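Local structure of SnoaL-like domain-containing protein (Burkholderia thailandensis E264, 3EC9) at residues L132-A135 against Q136-P140; G98-R101 against R102-K105; R67-G70 against E71-G75; A19-Y22 against A23-R27; A58-I61 against V62-V65. The protein is of unknown function but adopts an NTF2-like, SnoaL-like fold, in which a curved sheet and its helices commonly enclose a pocket for small molecules. All coordinates share one frame; numbering follows the deposited sequence. Where two conformers were deposited one is given.

Interaction 1. Residues L132-A135 against Q136-P140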
loop_
_atom_site.group_PDB
_atom_site.type_symbol
_atom_site.label_atom_id
_atom_site.label_comp_id
_atom_site.label_asym_id
_atom_site.label_seq_id
_atom_site.Cartn_x
_atom_site.Cartn_y
_atom_site.Cartn_z
ATOM N N LEU B 132 0.549 9.593 -7.079
ATOM C CA LEU B 132 0.319 11.002 -7.427
ATOM C C LEU B 132 1.504 11.864 -6.952
ATOM O O LEU B 132 1.989 12.701 -7.690
ATOM C CB LEU B 132 -0.989 11.526 -6.838
ATOM C CG LEU B 132 -1.294 12.982 -7.140
ATOM C CD1 LEU B 132 -1.496 13.165 -8.666
ATOM C CD2 LEU B 132 -2.517 13.491 -6.349
ATOM N N LEU B 133 1.947 11.673 -5.724
ATOM C CA LEU B 133 3.104 12.470 -5.234
ATOM C C LEU B 133 4.373 12.209 -6.018
ATOM O O LEU B 133 5.150 13.129 -6.246
ATOM C CB LEU B 133 3.326 12.268 -3.735
ATOM C CG LEU B 133 2.469 13.145 -2.799
ATOM C CD1 LEU B 133 0.964 13.110 -3.062
ATOM C CD2 LEU B 133 2.772 12.871 -1.304
ATOM N N VAL B 134 4.625 10.959 -6.409
ATOM C CA VAL B 134 5.773 10.677 -7.264
ATOM C C VAL B 134 5.631 11.377 -8.636
ATOM O O VAL B 134 6.533 12.059 -9.143
ATOM C CB VAL B 134 5.924 9.160 -7.438
ATOM C CG1 VAL B 134 7.094 8.888 -8.412
ATOM C CG2 VAL B 134 6.122 8.440 -6.078
ATOM N N ALA B 135 4.448 11.250 -9.210
ATOM C CA ALA B 135 4.113 11.906 -10.471
ATOM C C ALA B 135 4.269 13.448 -10.417
ATOM O O ALA B 135 4.707 14.070 -11.394
ATOM C CB ALA B 135 2.686 11.497 -10.916
ATOM N N GLN B 136 3.937 14.067 -9.302
ATOM C CA GLN B 136 4.071 15.525 -9.153
ATOM C C GLN B 136 5.534 15.955 -9.332
ATOM O O GLN B 136 5.829 17.037 -9.855
ATOM C CB GLN B 136 3.558 15.986 -7.783
ATOM C CG GLN B 136 2.063 16.017 -7.610
ATOM C CD GLN B 136 1.607 16.208 -6.121
ATOM O OE1 GLN B 136 2.407 16.197 -5.173
ATOM N NE2 GLN B 136 0.327 16.408 -5.945
ATOM N N ALA B 137 6.457 15.139 -8.845
ATOM C CA ALA B 137 7.885 15.424 -8.948
ATOM C C ALA B 137 8.356 15.357 -10.418
ATOM O O ALA B 137 9.393 15.901 -10.756
ATOM C CB ALA B 137 8.693 14.467 -8.074
HETATM N N MSE B 138 7.613 14.634 -11.251
HETATM C CA MSE B 138 8.000 14.410 -12.633
HETATM C C MSE B 138 7.353 15.412 -13.569
HETATM O O MSE B 138 7.524 15.328 -14.792
HETATM C CB MSE B 138 7.643 12.982 -13.027
HETATM C CG MSE B 138 8.206 11.961 -12.041
HETATM SE SE MSE B 138 7.542 10.202 -12.411
HETATM C CE MSE B 138 8.041 10.133 -14.277
ATOM N N GLN B 139 6.616 16.362 -13.006
ATOM C CA GLN B 139 5.980 17.431 -13.802
ATOM C C GLN B 139 6.904 18.605 -13.982
ATOM O O GLN B 139 7.421 19.123 -12.993
ATOM C CB GLN B 139 4.744 17.981 -13.102
ATOM C CG GLN B 139 3.657 16.962 -12.854
ATOM C CD GLN B 139 3.319 16.165 -14.091
ATOM O OE1 GLN B 139 3.364 14.927 -14.076
ATOM N NE2 GLN B 139 2.998 16.869 -15.189
ATOM N N PRO B 140 7.122 19.043 -15.244
ATOM C CA PRO B 140 7.810 20.309 -15.483
ATOM C C PRO B 140 7.133 21.470 -14.766
ATOM O O PRO B 140 7.821 22.351 -14.241
ATOM C CB PRO B 140 7.702 20.493 -16.999
ATOM C CG PRO B 140 7.608 19.092 -17.532
ATOM C CD PRO B 140 6.790 18.352 -16.510
ATOM O OXT PRO B 140 5.902 21.546 -14.673
HETATM O O HOH W 1 5.172 15.366 -4.600
#
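Q136 lies back along the last helix of the chain and meets L132 and L133, one turn earlier. Its amide ends between the two leucines. Q136 OE1 runs beside L133, 3.9 Å from L133 CG, and the two side chains point the same way. Q136 NE2 turns to the other leucine, 4.0 Å from L132 CG, where the side chains meet at a slant. Q136 CG stands beside its own backbone N (chi1 -75°) and the chain beyond it is extended, which carries the amide back over the preceding turn. A water donates to Q136 OE1 at 2.9 Å and to L133 O at 2.8 Å.

The backbone bond from Q136 N to L132 O (2.9 Å) is alpha-helical. At this C-terminal end of the last helix of the NTF2-like fold it gives way to an i to i+3 bond, M138 N to A135 O at 3.0 Å. In one conformer of selenomethionine M138, V134 CG1 packs on M138 SE at 4.2 Å.

V134, A137 and M138 face W73 at the start of strand 73-86. V134 and A137 also touch F107 of strand 106-118. L132 and L133 pack on G48 of the second subunit, so helix 131-137 lies between the sheet and the dimer partner.

Interaction 2. Residues G98-R101 against R102-K105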
loop_
_atom_site.group_PDB
_atom_site.type_symbol
_atom_site.label_atom_id
_atom_site.label_comp_id
_atom_site.label_asym_id
_atom_site.label_seq_id
_atom_site.Cartn_x
_atom_site.Cartn_y
_atom_site.Cartn_z
ATOM N N GLY B 98 13.133 11.097 -3.105
ATOM C CA GLY B 98 14.006 11.155 -4.272
ATOM C C GLY B 98 13.831 12.485 -4.976
ATOM O O GLY B 98 12.836 13.183 -4.750
ATOM N N THR B 99 14.762 12.797 -5.876
ATOM C CA THR B 99 14.712 13.999 -6.706
ATOM C C THR B 99 14.759 13.548 -8.176
ATOM O O THR B 99 15.679 12.820 -8.575
ATOM C CB THR B 99 15.898 14.966 -6.396
ATOM O OG1 THR B 99 15.825 15.378 -5.023
ATOM C CG2 THR B 99 15.870 16.181 -7.350
ATOM N N TYR B 100 13.726 13.912 -8.929
ATOM C CA TYR B 100 13.646 13.532 -10.327
ATOM C C TYR B 100 14.646 14.362 -11.114
ATOM O O TYR B 100 14.617 15.608 -11.086
ATOM C CB TYR B 100 12.262 13.784 -10.842
ATOM C CG TYR B 100 11.939 13.105 -12.131
ATOM C CD1 TYR B 100 12.029 11.712 -12.265
ATOM C CD2 TYR B 100 11.508 13.845 -13.230
ATOM C CE1 TYR B 100 11.712 11.086 -13.454
ATOM C CE2 TYR B 100 11.159 13.221 -14.436
ATOM C CZ TYR B 100 11.256 11.840 -14.536
ATOM O OH TYR B 100 10.886 11.169 -15.682
ATOM N N ARG B 101 15.554 13.679 -11.801
ATOM C CA ARG B 101 16.669 14.377 -12.469
ATOM C C ARG B 101 16.222 15.375 -13.545
ATOM O O ARG B 101 16.822 16.461 -13.682
ATOM C CB ARG B 101 17.674 13.394 -13.050
ATOM C CG ARG B 101 18.458 12.571 -12.034
ATOM C CD ARG B 101 19.517 11.717 -12.722
ATOM N NE ARG B 101 20.012 10.584 -11.927
ATOM C CZ ARG B 101 20.898 10.671 -10.929
ATOM N NH1 ARG B 101 21.358 11.854 -10.522
ATOM N NH2 ARG B 101 21.299 9.566 -10.293
ATOM N N ARG B 102 15.187 15.031 -14.305
ATOM C CA ARG B 102 14.737 15.909 -15.419
ATOM C C ARG B 102 14.172 17.269 -14.974
ATOM O O ARG B 102 14.348 18.303 -15.651
ATOM C CB ARG B 102 13.696 15.177 -16.298
ATOM C CG ARG B 102 13.271 15.987 -17.549
ATOM C CD ARG B 102 12.836 15.111 -18.749
ATOM N NE ARG B 102 11.817 14.140 -18.372
ATOM C CZ ARG B 102 10.516 14.399 -18.234
ATOM N NH1 ARG B 102 10.024 15.617 -18.480
ATOM N NH2 ARG B 102 9.695 13.427 -17.850
ATOM N N THR B 103 13.525 17.294 -13.823
ATOM C CA THR B 103 12.833 18.486 -13.333
ATOM C C THR B 103 13.531 19.121 -12.133
ATOM O O THR B 103 13.312 20.293 -11.845
ATOM C CB THR B 103 11.430 18.118 -12.911
ATOM O OG1 THR B 103 11.553 17.197 -11.816
ATOM C CG2 THR B 103 10.652 17.443 -14.022
ATOM N N GLY B 104 14.327 18.345 -11.389
ATOM C CA GLY B 104 14.985 18.826 -10.176
ATOM C C GLY B 104 14.077 18.871 -8.945
ATOM O O GLY B 104 14.486 19.358 -7.880
ATOM N N LYS B 105 12.860 18.319 -9.096
ATOM C CA LYS B 105 11.848 18.331 -8.042
ATOM C C LYS B 105 11.946 17.087 -7.178
ATOM O O LYS B 105 12.175 15.990 -7.679
ATOM C CB LYS B 105 10.423 18.432 -8.612
ATOM C CG LYS B 105 10.136 19.702 -9.363
ATOM C CD LYS B 105 8.740 19.691 -9.915
ATOM C CE LYS B 105 8.474 20.953 -10.742
ATOM N NZ LYS B 105 7.067 20.991 -11.234
#
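This is a tight chain reversal in which Y100 is held by the residues that follow it. It sits where strand 89-100 ends and the chain turns back toward strand 106-118. The backbone closes the loop twice. Y100 N gives a hydrogen bond to K105 O at 2.9 Å, and G104 N gives one to Y100 O at 2.8 Å. G104 has a positive phi (79°), a backbone shape that suits glycine. T99 adds a CA-H...O contact to K105 O and lays its CG2 against G104 O at 3.5 Å.

Two side chains meet the Y100 ring. T103 OG1 lies at the ring edge, in its plane, 3.6 Å from Y100 CD2. The R102 guanidinium stands nearly upright to the ring, with 82° between the planes, and Y100 CE2 lies over one of its faces. R102 reaches back because its chain bends at chi3 (52°). R102 NH2 makes a weak hydrogen bond to Y100 OH at 3.3 Å.

T103 OG1 also accepts from K105 N at 3.2 Å and bonds to A137 O. K105 NZ bonds to Q139 O, so the loop is tied to the chain's C-terminal end. R101 turns elsewhere, to G70 O. The arrangement is a beta-hairpin connection between antiparallel neighbours of the curved NTF2-like sheet, with an ST turn at T103.

Interaction 3. Residues R67-G70 against E71-G75; sequences RRLG and EEWDG
R68 and E72 form a salt bridge one helical turn apart. R68 NE donates to E72 OE1 at 3.0 Å, and the bond is nearly straight (174°). The oxygen lies at the edge of the guanidinium, in its plane. The guanidinium in turn meets the carboxylate from above, with the two planes 87° apart. R68 is extended from CG to NE, so its aliphatic part also runs past E72; R68 CG is 3.5 Å from E72 OE1. A water donates to E72 OE1 at 2.8 Å.

R67 and E71 run side by side instead. E71 OE2 rests against R67 CG at 3.7 Å. E71 OE2 stays 4.4 Å from R67 NE and well out of the guanidinium plane, so only charge attraction is likely there. R67 NE bonds to R63 O.

This is the end of helix 58-72, where this NTF2-like chain passes from the helix into strand 73-86, outermost in the sheet of this chain. W73 is the first residue to leave the helix. L69 O lies at the edge of the indole, and L69 CD2 touches W73 CD1 at 3.8 Å.

Farther out, the rings of Y100 and Y76 each meet W73 edge-to-face. R68 rests on P50 and C51.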
loop_
_atom_site.group_PDB
_atom_site.type_symbol
_atom_site.label_atom_id
_atom_site.label_comp_id
_atom_site.label_asym_id
_atom_site.label_seq_id
_atom_site.Cartn_x
_atom_site.Cartn_y
_atom_site.Cartn_z
ATOM N N ARG B 67 17.708 -0.314 -11.833
ATOM C CA ARG B 67 18.581 0.467 -12.725
ATOM C C ARG B 67 17.878 1.758 -13.177
ATOM O O ARG B 67 18.477 2.813 -13.201
ATOM C CB ARG B 67 19.023 -0.360 -13.930
ATOM C CG ARG B 67 19.801 0.463 -14.972
ATOM C CD ARG B 67 20.237 -0.375 -16.179
ATOM N NE ARG B 67 19.065 -0.786 -16.953
ATOM C CZ ARG B 67 19.116 -1.363 -18.141
ATOM N NH1 ARG B 67 20.266 -1.688 -18.670
ATOM N NH2 ARG B 67 17.989 -1.674 -18.744
ATOM N N ARG B 68 16.604 1.656 -13.579
ATOM C CA ARG B 68 15.856 2.807 -14.066
ATOM C C ARG B 68 15.713 3.849 -12.957
ATOM O O ARG B 68 15.842 5.064 -13.215
ATOM C CB ARG B 68 14.492 2.354 -14.609
ATOM C CG ARG B 68 13.696 3.442 -15.134
ATOM C CD ARG B 68 12.397 2.966 -15.796
ATOM N NE ARG B 68 11.519 4.114 -15.985
ATOM C CZ ARG B 68 10.295 4.054 -16.459
ATOM N NH1 ARG B 68 9.776 2.890 -16.807
ATOM N NH2 ARG B 68 9.616 5.172 -16.637
ATOM N N LEU B 69 15.473 3.398 -11.730
ATOM C CA LEU B 69 15.368 4.331 -10.611
ATOM C C LEU B 69 16.666 5.137 -10.473
ATOM O O LEU B 69 16.607 6.369 -10.290
ATOM C CB LEU B 69 14.979 3.644 -9.281
ATOM C CG LEU B 69 13.518 3.192 -9.109
ATOM C CD1 LEU B 69 13.308 2.320 -7.854
ATOM C CD2 LEU B 69 12.617 4.408 -9.127
ATOM N N GLY B 70 17.811 4.448 -10.557
ATOM C CA GLY B 70 19.141 5.084 -10.448
ATOM C C GLY B 70 19.394 6.050 -11.562
ATOM O O GLY B 70 20.038 7.095 -11.349
ATOM N N GLU B 71 18.903 5.736 -12.750
ATOM C CA GLU B 71 19.115 6.607 -13.915
ATOM C C GLU B 71 18.238 7.864 -13.875
ATOM O O GLU B 71 18.648 8.919 -14.374
ATOM C CB GLU B 71 18.840 5.876 -15.221
ATOM C CG GLU B 71 19.832 4.749 -15.456
ATOM C CD GLU B 71 19.522 3.906 -16.661
ATOM O OE1 GLU B 71 18.340 3.788 -17.033
ATOM O OE2 GLU B 71 20.502 3.339 -17.203
ATOM N N GLU B 72 17.016 7.757 -13.348
ATOM C CA GLU B 72 16.017 8.826 -13.512
ATOM C C GLU B 72 15.858 9.724 -12.274
ATOM O O GLU B 72 15.275 10.799 -12.353
ATOM C CB GLU B 72 14.672 8.214 -13.948
ATOM C CG GLU B 72 14.755 7.575 -15.331
ATOM C CD GLU B 72 13.441 7.008 -15.849
ATOM O OE1 GLU B 72 12.498 6.776 -15.045
ATOM O OE2 GLU B 72 13.332 6.859 -17.093
ATOM N N TRP B 73 16.399 9.272 -11.152
ATOM C CA TRP B 73 16.284 9.936 -9.836
ATOM C C TRP B 73 17.658 10.056 -9.202
ATOM O O TRP B 73 18.508 9.146 -9.345
ATOM C CB TRP B 73 15.404 9.107 -8.890
ATOM C CG TRP B 73 14.040 8.905 -9.382
ATOM C CD1 TRP B 73 13.626 7.916 -10.235
ATOM C CD2 TRP B 73 12.900 9.715 -9.135
ATOM N NE1 TRP B 73 12.312 8.034 -10.492
ATOM C CE2 TRP B 73 11.803 9.100 -9.809
ATOM C CE3 TRP B 73 12.652 10.856 -8.335
ATOM C CZ2 TRP B 73 10.513 9.615 -9.775
ATOM C CZ3 TRP B 73 11.350 11.367 -8.311
ATOM C CH2 TRP B 73 10.305 10.746 -9.027
ATOM N N ASP B 74 17.868 11.190 -8.521
ATOM C CA ASP B 74 18.976 11.406 -7.616
ATOM C C ASP B 74 18.542 11.047 -6.194
ATOM O O ASP B 74 17.532 11.553 -5.694
ATOM C CB ASP B 74 19.377 12.875 -7.639
ATOM C CG ASP B 74 20.665 13.147 -6.840
ATOM O OD1 ASP B 74 21.428 12.191 -6.551
ATOM O OD2 ASP B 74 20.933 14.334 -6.527
ATOM N N GLY B 75 19.263 10.113 -5.560
ATOM C CA GLY B 75 19.041 9.829 -4.165
ATOM C C GLY B 75 17.714 9.149 -3.848
ATOM O O GLY B 75 17.124 9.377 -2.772
HETATM O O HOH W 2 10.364 8.416 -15.717
#

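Interaction 4. Residues A19-Y22 against A23-R27; sequences ADHY and AASDR. With GOL (glycerol), chain H.
A glycerol, probably from the crystallisation liquor, joins H21 to S25 across one turn of helix 14-26. Glycerol O2 is hydrogen-bonded to H21 NE2 and to S25 OG, both at 2.8 Å. A second bond, from H21 NE2 to glycerol O1, is weak at 3.4 Å. The glycerol C2 lies at the edge of the imidazole, in its plane. S25 OG stands opposite its own backbone N (chi1 179°), a position from which it reaches the same glycerol oxygen as the histidine. The two side chains approach more loosely, with H21 NE2 4.1 Å from S25 CB. The Y22 ring borders the ligand as well, and Y22 CE1 is 4.0 Å from glycerol C2. Such a site is consistent with the pocket common in NTF2-like folds.

H21 ND1 bonds to M33 O, and Y22 OH to H113 ND1 and W115 NE1.

The backbone here is regular helix, and S25 N bonds to H21 O at 2.8 Å. R27 folds back over the helix. A24 CA lies 3.6 Å above the R27 guanidinium plane, over its centre. A water accepts from R27 NH1 and donates to D20 O.

H21 and A24 lean on helix 30-34, through M34 for the first and A32 and M33 for the second. A19 touches L83 and Y22 touches L80 and L83 of strand 73-86, and the ring of W115 on strand 106-118 meets both H21 and Y22.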
loop_
_atom_site.group_PDB
_atom_site.type_symbol
_atom_site.label_atom_id
_atom_site.label_comp_id
_atom_site.label_asym_id
_atom_site.label_seq_id
_atom_site.Cartn_x
_atom_site.Cartn_y
_atom_site.Cartn_z
ATOM N N ALA B 19 13.641 -9.042 5.586
ATOM C CA ALA B 19 14.552 -8.124 6.267
ATOM C C ALA B 19 15.943 -8.109 5.622
ATOM O O ALA B 19 16.545 -7.029 5.460
ATOM C CB ALA B 19 14.660 -8.474 7.764
ATOM N N ASP B 20 16.470 -9.290 5.290
ATOM C CA ASP B 20 17.783 -9.361 4.595
ATOM C C ASP B 20 17.771 -8.599 3.262
ATOM O O ASP B 20 18.722 -7.890 2.905
ATOM C CB ASP B 20 18.148 -10.793 4.286
ATOM C CG ASP B 20 18.581 -11.572 5.500
ATOM O OD1 ASP B 20 18.909 -10.989 6.554
ATOM O OD2 ASP B 20 18.637 -12.806 5.365
ATOM N N HIS B 21 16.684 -8.777 2.502
ATOM C CA HIS B 21 16.500 -8.005 1.267
ATOM C C HIS B 21 16.587 -6.496 1.518
ATOM O O HIS B 21 17.301 -5.785 0.833
ATOM C CB HIS B 21 15.185 -8.312 0.519
ATOM C CG HIS B 21 14.938 -7.359 -0.582
ATOM N ND1 HIS B 21 15.497 -7.512 -1.831
ATOM C CD2 HIS B 21 14.296 -6.166 -0.600
ATOM C CE1 HIS B 21 15.196 -6.460 -2.571
ATOM N NE2 HIS B 21 14.455 -5.639 -1.855
ATOM N N TYR B 22 15.836 -6.012 2.495
ATOM C CA TYR B 22 15.788 -4.581 2.758
ATOM C C TYR B 22 17.150 -4.027 3.165
ATOM O O TYR B 22 17.539 -2.957 2.725
ATOM C CB TYR B 22 14.775 -4.263 3.841
ATOM C CG TYR B 22 13.336 -4.178 3.347
ATOM C CD1 TYR B 22 12.954 -3.331 2.304
ATOM C CD2 TYR B 22 12.338 -4.908 3.974
ATOM C CE1 TYR B 22 11.585 -3.238 1.867
ATOM C CE2 TYR B 22 11.007 -4.848 3.550
ATOM C CZ TYR B 22 10.642 -4.000 2.524
ATOM O OH TYR B 22 9.318 -3.931 2.188
ATOM N N ALA B 23 17.873 -4.810 3.958
ATOM C CA ALA B 23 19.199 -4.414 4.377
ATOM C C ALA B 23 20.128 -4.287 3.163
ATOM O O ALA B 23 20.891 -3.325 3.061
ATOM C CB ALA B 23 19.751 -5.404 5.414
ATOM N N ALA B 24 20.089 -5.274 2.273
ATOM C CA ALA B 24 20.901 -5.287 1.051
ATOM C C ALA B 24 20.537 -4.131 0.161
ATOM O O ALA B 24 21.400 -3.505 -0.450
ATOM C CB ALA B 24 20.735 -6.614 0.309
ATOM N N SER B 25 19.240 -3.852 0.080
ATOM C CA SER B 25 18.764 -2.782 -0.811
ATOM C C SER B 25 19.236 -1.424 -0.327
ATOM O O SER B 25 19.634 -0.565 -1.135
ATOM C CB SER B 25 17.233 -2.821 -0.881
ATOM O OG SER B 25 16.757 -1.790 -1.711
ATOM N N ASP B 26 19.193 -1.216 0.972
ATOM C CA ASP B 26 19.626 0.029 1.541
ATOM C C ASP B 26 21.113 0.311 1.263
ATOM O O ASP B 26 21.515 1.452 1.010
ATOM C CB ASP B 26 19.360 0.050 3.026
ATOM C CG ASP B 26 19.556 1.420 3.621
ATOM O OD1 ASP B 26 18.979 2.388 3.080
ATOM O OD2 ASP B 26 20.294 1.526 4.607
ATOM N N ARG B 27 21.921 -0.730 1.261
ATOM C CA ARG B 27 23.370 -0.524 1.073
ATOM C C ARG B 27 23.793 -0.747 -0.388
ATOM O O ARG B 27 24.974 -0.699 -0.712
ATOM C CB ARG B 27 24.168 -1.370 2.084
ATOM C CG ARG B 27 24.079 -2.814 1.838
ATOM C CD ARG B 27 24.780 -3.683 2.881
ATOM N NE ARG B 27 24.841 -5.017 2.287
ATOM C CZ ARG B 27 24.129 -6.078 2.650
ATOM N NH1 ARG B 27 23.320 -6.054 3.699
ATOM N NH2 ARG B 27 24.257 -7.187 1.939
HETATM C C1 GOL H . 11.962 -2.626 -2.703
HETATM O O1 GOL H . 11.528 -3.914 -2.447
HETATM C C2 GOL H . 13.074 -2.330 -1.715
HETATM O O2 GOL H . 14.251 -2.876 -2.238
HETATM C C3 GOL H . 13.199 -0.835 -1.478
HETATM O O3 GOL H . 13.240 -0.079 -2.682
HETATM O O HOH W 3 21.341 -8.271 3.719
#

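Interaction 5. Residues A58-I61 against V62-V65; sequences ADEI and VRNV
The R63 guanidinium meets D59 at its edge, with the D59 carboxylate carbon CG in its plane. The E60 backbone comes to it obliquely. The carboxylate of D59 is turned 39° from the guanidinium. R63 grips it side-on with NE and NH2. D59 OD2 accepts from R63 NH2 at 2.9 Å and from R63 NE at 3.0 Å. Both nitrogens come from the same face of the carboxylate, above its plane. A weaker bond runs from R63 NE to D59 OD1 at 3.2 Å. Two nitrogens thus make three contacts, and the single NE hydrogen is shared between OD2 and, weakly, OD1. This should limit rotation of the guanidinium. D59 CG stands opposite its backbone N (chi1 173°), while R63 bends at chi3 (-58°) to bring NE and NH2 back over the preceding turn.

The N64 amide nitrogen lies against the E60 methylene, with N64 ND2 4.0 Å from E60 CB. In one conformer of E60, OE1 is hydrogen-bonded to R56 N.

These residues open helix 58-72, one of the helices that lie against the curved sheet of the NTF2-like fold. Its early turns are regular, as in the bond from V62 N to A58 O at 2.9 Å. A wider pi-type turn follows at 62-65. There V65 N still reaches I61 O at 3.0 Å, but from above the carbonyl plane.

I61 and V65 both touch Y55 of strand 53-55, and I61 also packs on I41, W43 and M34. V65 reaches E45 and lies next to a bound acetate, probably from the crystallisation liquor.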
loop_
_atom_site.group_PDB
_atom_site.type_symbol
_atom_site.label_atom_id
_atom_site.label_comp_id
_atom_site.label_asym_id
_atom_site.label_seq_id
_atom_site.Cartn_x
_atom_site.Cartn_y
_atom_site.Cartn_z
ATOM N N ALA B 58 14.928 -12.039 -11.645
ATOM C CA ALA B 58 15.860 -11.110 -11.006
ATOM C C ALA B 58 16.467 -10.125 -12.024
ATOM O O ALA B 58 16.526 -8.920 -11.774
ATOM C CB ALA B 58 16.979 -11.858 -10.248
ATOM N N ASP B 59 16.865 -10.621 -13.206
ATOM C CA ASP B 59 17.423 -9.753 -14.266
ATOM C C ASP B 59 16.486 -8.640 -14.651
ATOM O O ASP B 59 16.907 -7.487 -14.801
ATOM C CB ASP B 59 17.790 -10.553 -15.542
ATOM C CG ASP B 59 18.201 -9.645 -16.719
ATOM O OD1 ASP B 59 19.245 -8.948 -16.643
ATOM O OD2 ASP B 59 17.458 -9.624 -17.725
ATOM N N GLU B 60 15.209 -8.985 -14.840
ATOM C CA GLU B 60 14.191 -7.991 -15.180
ATOM C C GLU B 60 14.063 -6.940 -14.102
ATOM O O GLU B 60 14.003 -5.733 -14.374
ATOM C CB GLU B 60 12.831 -8.655 -15.388
ATOM C CG GLU B 60 12.690 -9.354 -16.731
ATOM C CD GLU B 60 11.383 -10.124 -16.826
ATOM O OE1 GLU B 60 10.325 -9.571 -16.450
ATOM O OE2 GLU B 60 11.426 -11.291 -17.288
ATOM N N ILE B 61 14.014 -7.407 -12.861
ATOM C CA ILE B 61 13.823 -6.495 -11.739
ATOM C C ILE B 61 14.997 -5.529 -11.663
ATOM O O ILE B 61 14.832 -4.321 -11.507
ATOM C CB ILE B 61 13.662 -7.287 -10.429
ATOM C CG1 ILE B 61 12.381 -8.124 -10.506
ATOM C CG2 ILE B 61 13.601 -6.321 -9.224
ATOM C CD1 ILE B 61 12.372 -9.383 -9.493
ATOM N N VAL B 62 16.216 -6.050 -11.810
ATOM C CA VAL B 62 17.390 -5.156 -11.685
ATOM C C VAL B 62 17.379 -4.160 -12.833
ATOM O O VAL B 62 17.527 -2.963 -12.630
ATOM C CB VAL B 62 18.702 -5.981 -11.676
ATOM C CG1 VAL B 62 19.900 -5.080 -11.834
ATOM C CG2 VAL B 62 18.786 -6.866 -10.414
ATOM N N ARG B 63 17.202 -4.644 -14.051
ATOM C CA ARG B 63 17.256 -3.741 -15.216
ATOM C C ARG B 63 16.081 -2.774 -15.298
ATOM O O ARG B 63 16.263 -1.613 -15.555
ATOM C CB ARG B 63 17.338 -4.527 -16.525
ATOM C CG ARG B 63 18.719 -5.130 -16.848
ATOM C CD ARG B 63 18.770 -5.711 -18.270
ATOM N NE ARG B 63 17.751 -6.726 -18.406
ATOM C CZ ARG B 63 16.529 -6.541 -18.897
ATOM N NH1 ARG B 63 16.150 -5.391 -19.499
ATOM N NH2 ARG B 63 15.679 -7.564 -18.819
ATOM N N ASN B 64 14.864 -3.268 -15.137
ATOM C CA ASN B 64 13.673 -2.453 -15.435
ATOM C C ASN B 64 13.103 -1.705 -14.233
ATOM O O ASN B 64 12.230 -0.845 -14.382
ATOM C CB ASN B 64 12.584 -3.308 -16.087
ATOM C CG ASN B 64 13.083 -4.092 -17.333
ATOM O OD1 ASN B 64 13.949 -3.608 -18.097
ATOM N ND2 ASN B 64 12.530 -5.313 -17.541
ATOM N N VAL B 65 13.572 -2.040 -13.033
ATOM C CA VAL B 65 13.156 -1.325 -11.825
ATOM C C VAL B 65 14.345 -0.573 -11.221
ATOM O O VAL B 65 14.419 0.632 -11.319
ATOM C CB VAL B 65 12.480 -2.245 -10.789
ATOM C CG1 VAL B 65 11.965 -1.426 -9.562
ATOM C CG2 VAL B 65 11.346 -3.066 -11.432
#

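Overall arrangement
All five contacts are local and partly buried. Interactions 4 and 5 lie nearer the chain's centre (about 10 and 11 Å, centre to centre) than 1 and 2 (about 19 Å each). Interactions 3 and 5 share helix 58-72 and are joined by a probable backbone hydrogen bond from R67 N to V62 O. Both carry an Arg-carboxylate salt bridge between exposed or partly exposed side chains four apart. In interaction 4, buried His and Tyr meet a glycerol instead. Interactions 1, 2 and 3 meet at one end of the fold. W73 packs on the C-terminal helix, and interaction 2 pairs its strand with that of interaction 3. Interaction 1 alone touches the second subunit.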